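Local coordinates for protein ricin B lectin (Clostridium thermocellum, PDB 3VSF) that probably acts as an exo-beta-1,3-galactanase, hydrolysing beta-1,3-linked galactan through a family 43 glycoside hydrolase domain joined to a galactose-binding, ricin-type beta-trefoil module, at residues H59-M63 / T290-P294; D68-G74 / V86-K92; E118-Y124 / D186-V191. All coordinates share one frame; numbering follows the deposited sequence.

Overall arrangement
All three contacts lie in the family 43 beta-propeller, whose five four-stranded antiparallel sheets form the blades. Contact 1 joins the first strands of the first and last blades, 61-66 and 288-296, and so helps close the ring. Between its two segments in the sequence come contact 2, a hairpin within the first blade, and then contact 3, between the first strands of the second and third blades. The centres of contact 1 and contact 2 lie about 11 Å apart, those of contact 1 and contact 3 about 8 Å. Contacts 1 and 2 share one sheet, while K121 of contact 3 probably hydrogen-bonds G60 of contact 1, tying the second blade to the start of the first.

Contact 1 of 3, residues H59-M63 / T290-P294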
loop_
_atom_site.group_PDB
_atom_site.type_symbol
_atom_site.label_atom_id
_atom_site.label_comp_id
_atom_site.label_asym_id
_atom_site.label_seq_id
_atom_site.Cartn_x
_atom_site.Cartn_y
_atom_site.Cartn_z
ATOM N N HIS A 59 -5.847 14.114 -2.427
ATOM C CA HIS A 59 -4.454 13.794 -2.148
ATOM C C HIS A 59 -4.168 13.741 -0.651
ATOM O O HIS A 59 -4.788 14.461 0.134
ATOM C CB HIS A 59 -3.541 14.808 -2.834
ATOM C CG HIS A 59 -3.858 15.020 -4.281
ATOM N ND1 HIS A 59 -4.557 14.098 -5.031
ATOM C CD2 HIS A 59 -3.583 16.051 -5.115
ATOM C CE1 HIS A 59 -4.693 14.548 -6.264
ATOM N NE2 HIS A 59 -4.111 15.732 -6.342
ATOM N N GLY A 60 -3.226 12.886 -0.264
ATOM C CA GLY A 60 -2.890 12.693 1.136
ATOM C C GLY A 60 -4.118 12.349 1.954
ATOM O O GLY A 60 -4.170 12.600 3.157
ATOM N N GLY A 61 -5.110 11.760 1.294
ATOM C CA GLY A 61 -6.398 11.520 1.913
ATOM C C GLY A 61 -6.465 10.340 2.862
ATOM O O GLY A 61 -5.447 9.759 3.238
ATOM N N GLY A 62 -7.688 9.998 3.255
ATOM C CA GLY A 62 -7.945 8.870 4.130
ATOM C C GLY A 62 -9.342 8.344 3.871
ATOM O O GLY A 62 -10.021 8.813 2.956
ATOM N N MET A 63 -9.783 7.378 4.669
ATOM C CA MET A 63 -11.097 6.781 4.462
ATOM C C MET A 63 -11.758 6.318 5.756
ATOM O O MET A 63 -11.085 5.913 6.704
ATOM C CB MET A 63 -11.004 5.619 3.471
ATOM C CG MET A 63 -12.333 4.952 3.161
ATOM S SD MET A 63 -12.222 3.835 1.754
ATOM C CE MET A 63 -11.695 4.972 0.475
ATOM N N THR A 290 -0.511 6.729 2.769
ATOM C CA THR A 290 -1.349 7.805 3.281
ATOM C C THR A 290 -2.372 7.302 4.295
ATOM O O THR A 290 -2.690 7.998 5.258
ATOM C CB THR A 290 -2.067 8.565 2.143
ATOM O OG1 THR A 290 -2.701 9.736 2.671
ATOM C CG2 THR A 290 -3.110 7.681 1.479
ATOM N N PHE A 291 -2.880 6.092 4.082
ATOM C CA PHE A 291 -3.877 5.527 4.986
ATOM C C PHE A 291 -4.156 4.051 4.714
ATOM O O PHE A 291 -4.022 3.581 3.585
ATOM C CB PHE A 291 -5.177 6.330 4.908
ATOM C CG PHE A 291 -6.104 6.087 6.058
ATOM C CD1 PHE A 291 -5.806 6.579 7.318
ATOM C CD2 PHE A 291 -7.274 5.370 5.884
ATOM C CE1 PHE A 291 -6.657 6.359 8.382
ATOM C CE2 PHE A 291 -8.127 5.150 6.944
ATOM C CZ PHE A 291 -7.819 5.644 8.196
ATOM N N ILE A 292 -4.550 3.329 5.759
ATOM C CA ILE A 292 -4.852 1.904 5.648
ATOM C C ILE A 292 -6.119 1.545 6.425
ATOM O O ILE A 292 -6.154 1.651 7.650
ATOM C CB ILE A 292 -3.687 1.040 6.175
ATOM C CG1 ILE A 292 -2.410 1.313 5.377
ATOM C CG2 ILE A 292 -4.047 -0.436 6.114
ATOM C CD1 ILE A 292 -1.196 0.570 5.890
ATOM N N ILE A 293 -7.157 1.120 5.708
ATOM C CA ILE A 293 -8.413 0.723 6.344
ATOM C C ILE A 293 -8.769 -0.739 6.102
ATOM O O ILE A 293 -8.515 -1.281 5.027
ATOM C CB ILE A 293 -9.603 1.593 5.882
ATOM C CG1 ILE A 293 -9.308 2.239 4.526
ATOM C CG2 ILE A 293 -9.940 2.640 6.932
ATOM C CD1 ILE A 293 -9.252 1.253 3.382
ATOM N N PRO A 294 -9.360 -1.384 7.117
ATOM C CA PRO A 294 -9.863 -2.754 6.993
ATOM C C PRO A 294 -11.151 -2.787 6.177
ATOM O O PRO A 294 -12.105 -2.086 6.512
ATOM C CB PRO A 294 -10.163 -3.153 8.445
ATOM C CG PRO A 294 -9.459 -2.139 9.297
ATOM C CD PRO A 294 -9.465 -0.883 8.496
#
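T290 and G61 supply the polar link between these two nearly parallel strand segments, whose axes approach to 5.9 Å. The T290 hydroxyl OG1 donates to G61 O over 2.8 Å, lying in the carbonyl plane on a lone pair with a C=O...donor angle of 139°. Because OG1 stands opposite the backbone N of T290 (chi1 -171°), the hydroxyl is directed at the glycine main chain.

The remaining contacts are van der Waals. F291 lays its side chain along the backbone of G62 and M63, with CB 3.8 Å from G62 CA and the ring meeting that carbon obliquely. Farther on, I293 CG1 lies 3.9 Å from M63 CB, and I293 CG2 approaches M63 O at 3.5 Å. The end of the M63 side chain leads away from 290-294, and the side chain packs on W72 and W97.

T290 and F291 both face M306 in the adjoining strand, a classic beta bulge, and both side chains start toward residues 59-63. The two propeller strands are thus joined by a side-chain hydroxyl and apolar contacts, without the main-chain ladder of a continuous sheet. One buried glycine carbonyl gains a directional partner, while the apolar groups fill the seam between the first and last blades.

Contact 2 of 3, residues D68-G74 / V86-K92; sequences DYYYWYG and VSCYRSK
Y69 is held between R90 and K92, whose methylene groups cover opposite faces of its ring. R90 CD sits 3.8 Å from the Y69 ring centroid and K92 CE 3.7 Å from it, both making CH-pi contacts. R90 leaves the backbone with CG opposite N, then bends at chi3 (57°), carrying its guanidinium across the ring. CZ lies 4.4 Å from the Y69 centroid in an off-centre cation-pi contact, with the two planes inclined by 45°. Y71 instead lies alongside R90 and points the same way, its CE2 3.7 Å from R90 CD. On this same face, C88 SG approaches the Y73 ring obliquely, 4.3 Å from its centroid.

W72 and Y89 project from the other face, their CB atoms 4.3 Å apart. Theirs is an antiparallel hydrogen-bonded pair, and W72 N donates to Y89 O almost straight (175°); Y71 with R90 and Y73 with C88 are non-hydrogen-bonded pairs.

The hairpin forms the middle of a four-stranded blade. Strand 61-66 flanks 69-77, and strand 98-105 flanks 83-91 and supplies E98, the salt-bridge partner of R90. W72 packs against Y323 and W325 of the last blade, whereas Y73 meets V122 of the second.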
loop_
_atom_site.group_PDB
_atom_site.type_symbol
_atom_site.label_atom_id
_atom_site.label_comp_id
_atom_site.label_asym_id
_atom_site.label_seq_id
_atom_site.Cartn_x
_atom_site.Cartn_y
_atom_site.Cartn_z
ATOM N N ASP A 68 -23.436 2.266 5.494
ATOM C CA ASP A 68 -23.393 1.464 4.278
ATOM C C ASP A 68 -22.416 2.036 3.258
ATOM O O ASP A 68 -22.329 1.546 2.132
ATOM C CB ASP A 68 -24.787 1.367 3.655
ATOM C CG ASP A 68 -25.833 0.872 4.637
ATOM O OD1 ASP A 68 -25.471 0.121 5.567
ATOM O OD2 ASP A 68 -27.018 1.234 4.476
ATOM N N TYR A 69 -21.677 3.069 3.651
ATOM C CA TYR A 69 -20.795 3.762 2.719
ATOM C C TYR A 69 -19.353 3.880 3.204
ATOM O O TYR A 69 -19.089 3.981 4.401
ATOM C CB TYR A 69 -21.342 5.158 2.409
ATOM C CG TYR A 69 -22.682 5.158 1.710
ATOM C CD1 TYR A 69 -22.763 5.105 0.325
ATOM C CD2 TYR A 69 -23.865 5.218 2.435
ATOM C CE1 TYR A 69 -23.985 5.109 -0.319
ATOM C CE2 TYR A 69 -25.093 5.223 1.799
ATOM C CZ TYR A 69 -25.147 5.167 0.422
ATOM O OH TYR A 69 -26.366 5.171 -0.217
ATOM N N TYR A 70 -18.425 3.863 2.253
ATOM C CA TYR A 70 -17.030 4.177 2.523
ATOM C C TYR A 70 -16.767 5.611 2.082
ATOM O O TYR A 70 -16.995 5.962 0.924
ATOM C CB TYR A 70 -16.100 3.224 1.770
ATOM C CG TYR A 70 -16.081 1.811 2.313
ATOM C CD1 TYR A 70 -15.182 1.440 3.303
ATOM C CD2 TYR A 70 -16.957 0.849 1.830
ATOM C CE1 TYR A 70 -15.159 0.151 3.801
ATOM C CE2 TYR A 70 -16.942 -0.444 2.322
ATOM C CZ TYR A 70 -16.041 -0.787 3.308
ATOM O OH TYR A 70 -16.021 -2.073 3.802
ATOM N N TYR A 71 -16.295 6.440 3.006
ATOM C CA TYR A 71 -16.049 7.846 2.706
ATOM C C TYR A 71 -14.566 8.139 2.507
ATOM O O TYR A 71 -13.734 7.793 3.346
ATOM C CB TYR A 71 -16.632 8.740 3.803
ATOM C CG TYR A 71 -18.142 8.696 3.878
ATOM C CD1 TYR A 71 -18.788 7.817 4.738
ATOM C CD2 TYR A 71 -18.922 9.529 3.087
ATOM C CE1 TYR A 71 -20.168 7.771 4.808
ATOM C CE2 TYR A 71 -20.302 9.491 3.152
ATOM C CZ TYR A 71 -20.920 8.610 4.014
ATOM O OH TYR A 71 -22.294 8.567 4.082
ATOM N N TRP A 72 -14.247 8.779 1.388
ATOM C CA TRP A 72 -12.868 9.105 1.048
ATOM C C TRP A 72 -12.633 10.610 1.128
ATOM O O TRP A 72 -13.165 11.377 0.325
ATOM C CB TRP A 72 -12.538 8.590 -0.356
ATOM C CG TRP A 72 -11.128 8.857 -0.796
ATOM C CD1 TRP A 72 -10.110 9.359 -0.039
ATOM C CD2 TRP A 72 -10.582 8.636 -2.103
ATOM N NE1 TRP A 72 -8.966 9.465 -0.791
ATOM C CE2 TRP A 72 -9.229 9.027 -2.063
ATOM C CE3 TRP A 72 -11.107 8.147 -3.302
ATOM C CZ2 TRP A 72 -8.395 8.942 -3.175
ATOM C CZ3 TRP A 72 -10.277 8.063 -4.405
ATOM C CH2 TRP A 72 -8.937 8.460 -4.334
ATOM N N TYR A 73 -11.832 11.028 2.102
ATOM C CA TYR A 73 -11.503 12.437 2.267
ATOM C C TYR A 73 -10.107 12.721 1.727
ATOM O O TYR A 73 -9.283 11.815 1.614
ATOM C CB TYR A 73 -11.585 12.838 3.739
ATOM C CG TYR A 73 -12.899 12.490 4.401
ATOM C CD1 TYR A 73 -13.996 13.334 4.299
ATOM C CD2 TYR A 73 -13.043 11.316 5.130
ATOM C CE1 TYR A 73 -15.199 13.020 4.904
ATOM C CE2 TYR A 73 -14.241 10.994 5.737
ATOM C CZ TYR A 73 -15.315 11.849 5.621
ATOM O OH TYR A 73 -16.510 11.532 6.226
ATOM N N GLY A 74 -9.847 13.982 1.396
ATOM C CA GLY A 74 -8.551 14.387 0.883
ATOM C C GLY A 74 -8.506 15.870 0.578
ATOM O O GLY A 74 -9.543 16.533 0.547
ATOM N N VAL A 86 -11.140 20.490 1.224
ATOM C CA VAL A 86 -10.988 19.090 1.593
ATOM C C VAL A 86 -12.156 18.286 1.037
ATOM O O VAL A 86 -13.223 18.216 1.647
ATOM C CB VAL A 86 -10.915 18.908 3.120
ATOM C CG1 VAL A 86 -10.851 17.431 3.478
ATOM C CG2 VAL A 86 -9.714 19.649 3.684
ATOM N N SER A 87 -11.945 17.684 -0.129
ATOM C CA SER A 87 -13.004 16.975 -0.835
ATOM C C SER A 87 -13.469 15.726 -0.093
ATOM O O SER A 87 -12.776 15.214 0.785
ATOM C CB SER A 87 -12.544 16.604 -2.246
ATOM O OG SER A 87 -12.081 17.747 -2.943
ATOM N N CYS A 88 -14.652 15.245 -0.460
ATOM C CA CYS A 88 -15.213 14.040 0.135
ATOM C C CYS A 88 -15.949 13.213 -0.910
ATOM O O CYS A 88 -16.882 13.695 -1.553
ATOM C CB CYS A 88 -16.161 14.395 1.281
ATOM S SG CYS A 88 -17.049 12.979 1.967
ATOM N N TYR A 89 -15.523 11.966 -1.078
ATOM C CA TYR A 89 -16.151 11.068 -2.038
ATOM C C TYR A 89 -16.784 9.873 -1.332
ATOM O O TYR A 89 -16.236 9.350 -0.363
ATOM C CB TYR A 89 -15.134 10.604 -3.081
ATOM C CG TYR A 89 -14.571 11.729 -3.921
ATOM C CD1 TYR A 89 -13.502 12.491 -3.469
ATOM C CD2 TYR A 89 -15.107 12.026 -5.166
ATOM C CE1 TYR A 89 -12.985 13.520 -4.234
ATOM C CE2 TYR A 89 -14.595 13.051 -5.940
ATOM C CZ TYR A 89 -13.534 13.794 -5.469
ATOM O OH TYR A 89 -13.022 14.816 -6.234
ATOM N N ARG A 90 -17.941 9.447 -1.829
ATOM C CA ARG A 90 -18.707 8.380 -1.197
ATOM C C ARG A 90 -18.881 7.193 -2.141
ATOM O O ARG A 90 -19.026 7.371 -3.350
ATOM C CB ARG A 90 -20.073 8.915 -0.761
ATOM C CG ARG A 90 -21.001 7.876 -0.158
ATOM C CD ARG A 90 -22.346 8.494 0.186
ATOM N NE ARG A 90 -22.974 9.113 -0.979
ATOM C CZ ARG A 90 -24.212 8.855 -1.389
ATOM N NH1 ARG A 90 -24.966 7.990 -0.726
ATOM N NH2 ARG A 90 -24.697 9.466 -2.462
ATOM N N SER A 91 -18.866 5.985 -1.585
ATOM C CA SER A 91 -19.019 4.776 -2.389
ATOM C C SER A 91 -19.332 3.543 -1.546
ATOM O O SER A 91 -19.029 3.497 -0.355
ATOM C CB SER A 91 -17.758 4.527 -3.219
ATOM O OG SER A 91 -17.876 3.336 -3.978
ATOM N N LYS A 92 -19.942 2.545 -2.179
ATOM C CA LYS A 92 -20.228 1.272 -1.528
ATOM C C LYS A 92 -19.335 0.166 -2.081
ATOM O O LYS A 92 -18.995 -0.784 -1.375
ATOM C CB LYS A 92 -21.695 0.884 -1.719
ATOM C CG LYS A 92 -22.684 1.732 -0.939
ATOM C CD LYS A 92 -24.106 1.232 -1.151
ATOM C CE LYS A 92 -25.091 1.953 -0.248
ATOM N NZ LYS A 92 -26.492 1.505 -0.478
#

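Contact 3 of 3, residues E118-Y124 / D186-V191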
loop_
_atom_site.group_PDB
_atom_site.type_symbol
_atom_site.label_atom_id
_atom_site.label_comp_id
_atom_site.label_asym_id
_atom_site.label_seq_id
_atom_site.Cartn_x
_atom_site.Cartn_y
_atom_site.Cartn_z
ATOM N N GLU A 118 -2.705 19.535 4.672
ATOM C CA GLU A 118 -2.381 18.270 4.032
ATOM C C GLU A 118 -2.582 17.087 4.972
ATOM O O GLU A 118 -2.512 17.230 6.194
ATOM C CB GLU A 118 -0.950 18.297 3.491
ATOM C CG GLU A 118 0.114 18.621 4.528
ATOM C CD GLU A 118 1.448 18.983 3.899
ATOM O OE1 GLU A 118 2.498 18.668 4.500
ATOM O OE2 GLU A 118 1.450 19.586 2.806
ATOM N N ARG A 119 -2.837 15.922 4.386
ATOM C CA ARG A 119 -3.082 14.698 5.144
ATOM C C ARG A 119 -4.240 14.829 6.130
ATOM O O ARG A 119 -4.074 14.578 7.324
ATOM C CB ARG A 119 -1.810 14.252 5.871
ATOM C CG ARG A 119 -0.645 13.992 4.938
ATOM C CD ARG A 119 0.525 13.354 5.663
ATOM N NE ARG A 119 1.566 12.950 4.725
ATOM C CZ ARG A 119 1.525 11.837 4.002
ATOM N NH1 ARG A 119 0.489 11.014 4.108
ATOM N NH2 ARG A 119 2.515 11.545 3.170
ATOM N N PRO A 120 -5.422 15.220 5.629
ATOM C CA PRO A 120 -6.615 15.302 6.477
ATOM C C PRO A 120 -7.223 13.922 6.709
ATOM O O PRO A 120 -7.437 13.175 5.754
ATOM C CB PRO A 120 -7.567 16.159 5.644
ATOM C CG PRO A 120 -7.190 15.860 4.238
ATOM C CD PRO A 120 -5.700 15.644 4.245
ATOM N N LYS A 121 -7.492 13.590 7.968
ATOM C CA LYS A 121 -8.082 12.301 8.307
ATOM C C LYS A 121 -9.377 12.491 9.090
ATOM O O LYS A 121 -9.531 13.469 9.822
ATOM C CB LYS A 121 -7.095 11.460 9.119
ATOM C CG LYS A 121 -5.754 11.244 8.438
ATOM C CD LYS A 121 -5.917 10.533 7.105
ATOM C CE LYS A 121 -4.576 10.318 6.424
ATOM N NZ LYS A 121 -3.887 11.602 6.118
ATOM N N VAL A 122 -10.306 11.553 8.932
ATOM C CA VAL A 122 -11.586 11.623 9.629
ATOM C C VAL A 122 -11.850 10.369 10.456
ATOM O O VAL A 122 -11.678 9.247 9.979
ATOM C CB VAL A 122 -12.754 11.840 8.647
ATOM C CG1 VAL A 122 -14.086 11.608 9.342
ATOM C CG2 VAL A 122 -12.692 13.237 8.049
ATOM N N MET A 123 -12.267 10.572 11.702
ATOM C CA MET A 123 -12.589 9.471 12.600
ATOM C C MET A 123 -13.988 9.663 13.177
ATOM O O MET A 123 -14.466 10.791 13.289
ATOM C CB MET A 123 -11.558 9.386 13.727
ATOM C CG MET A 123 -11.435 10.658 14.552
ATOM S SD MET A 123 -9.982 10.671 15.621
ATOM C CE MET A 123 -10.259 9.195 16.596
ATOM N N TYR A 124 -14.642 8.563 13.536
ATOM C CA TYR A 124 -15.992 8.633 14.086
ATOM C C TYR A 124 -16.028 8.360 15.588
ATOM O O TYR A 124 -15.294 7.512 16.096
ATOM C CB TYR A 124 -16.930 7.670 13.357
ATOM C CG TYR A 124 -18.288 7.541 14.010
ATOM C CD1 TYR A 124 -18.592 6.450 14.815
ATOM C CD2 TYR A 124 -19.262 8.516 13.832
ATOM C CE1 TYR A 124 -19.830 6.330 15.418
ATOM C CE2 TYR A 124 -20.503 8.404 14.431
ATOM C CZ TYR A 124 -20.782 7.310 15.222
ATOM O OH TYR A 124 -22.014 7.191 15.821
ATOM N N ASP A 186 3.246 15.684 9.290
ATOM C CA ASP A 186 2.553 14.506 8.778
ATOM C C ASP A 186 1.835 13.786 9.911
ATOM O O ASP A 186 2.442 13.462 10.932
ATOM C CB ASP A 186 3.531 13.563 8.075
ATOM C CG ASP A 186 4.026 14.115 6.752
ATOM O OD1 ASP A 186 4.018 15.353 6.583
ATOM O OD2 ASP A 186 4.422 13.311 5.881
ATOM N N CYS A 187 0.542 13.537 9.730
ATOM C CA CYS A 187 -0.282 13.006 10.808
ATOM C C CYS A 187 -1.240 11.911 10.349
ATOM O O CYS A 187 -1.314 11.586 9.164
ATOM C CB CYS A 187 -1.084 14.133 11.455
ATOM S SG CYS A 187 -2.255 14.923 10.329
ATOM N N ASN A 188 -1.976 11.352 11.307
ATOM C CA ASN A 188 -2.983 10.336 11.030
ATOM C C ASN A 188 -3.785 10.020 12.291
ATOM O O ASN A 188 -3.318 10.258 13.404
ATOM C CB ASN A 188 -2.330 9.065 10.484
ATOM C CG ASN A 188 -3.227 8.319 9.516
ATOM O OD1 ASN A 188 -4.453 8.379 9.615
ATOM N ND2 ASN A 188 -2.619 7.617 8.567
ATOM N N VAL A 189 -4.991 9.488 12.114
ATOM C CA VAL A 189 -5.861 9.184 13.246
ATOM C C VAL A 189 -6.134 7.690 13.379
ATOM O O VAL A 189 -6.039 6.941 12.406
ATOM C CB VAL A 189 -7.204 9.930 13.143
ATOM C CG1 VAL A 189 -6.977 11.433 13.151
ATOM C CG2 VAL A 189 -7.952 9.505 11.890
ATOM N N PHE A 190 -6.480 7.265 14.590
ATOM C CA PHE A 190 -6.769 5.863 14.861
ATOM C C PHE A 190 -7.772 5.702 16.001
ATOM O O PHE A 190 -7.665 6.365 17.034
ATOM C CB PHE A 190 -5.481 5.105 15.188
ATOM C CG PHE A 190 -5.711 3.748 15.787
ATOM C CD1 PHE A 190 -5.565 3.545 17.150
ATOM C CD2 PHE A 190 -6.078 2.675 14.991
ATOM C CE1 PHE A 190 -5.777 2.297 17.707
ATOM C CE2 PHE A 190 -6.292 1.426 15.542
ATOM C CZ PHE A 190 -6.141 1.237 16.901
ATOM N N VAL A 191 -8.743 4.814 15.806
ATOM C CA VAL A 191 -9.742 4.527 16.829
ATOM C C VAL A 191 -9.550 3.111 17.362
ATOM O O VAL A 191 -9.700 2.138 16.623
ATOM C CB VAL A 191 -11.170 4.661 16.272
ATOM C CG1 VAL A 191 -12.186 4.572 17.402
ATOM C CG2 VAL A 191 -11.323 5.970 15.516
#
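This is an interblade contact: strand 118-124 of the second propeller blade runs nearly parallel to strand 187-191 of the third, with axes 6.5 Å apart at an angle of 12°. Each strand is hydrogen-bonded into its own sheet, to 131-138 and 197-203 respectively, and side chains join the two strands.

At one end R119 and D186 form a salt bridge, in which R119 NE meets D186 OD2 at 3.1 Å. The bond is weak, bent to 124° at the hydrogen, with the guanidinium and carboxylate planes 47° apart. D186 OD2 also takes a weak bond from A236 N, and R119 NH1 makes one to P289 O. E118 brings a second carboxylate near D186 (OE1 to OD1 4.2 Å), while its OE2 is salt-bridged to R77.

In the middle K121 is folded by bends at chi2 and chi4, so that its methylenes pass across the N188 amide: CG comes to 3.4 Å from N188 OD1. Its ammonium NZ hydrogen-bonds G60 O, at the corner that leads into the first blade. N188 OD1 itself accepts from V189 N on a lone pair (2.8 Å), while ND2 donates to P237 O of the fourth blade, bonds that hold the amide at both ends.

The far end is apolar. V189 sets CG2 3.5 Å from K121 CB, and M123 crosses it with SD 3.8 Å from V189 CB. A bend at chi3 of M123 then brings CE to within 3.6 Å of V191 CG2.

Polar at the R119 end and apolar at the M123 end, this seam joins the first, innermost strands of two adjacent blades, as in the five-bladed beta-propeller of glycoside hydrolase family 43.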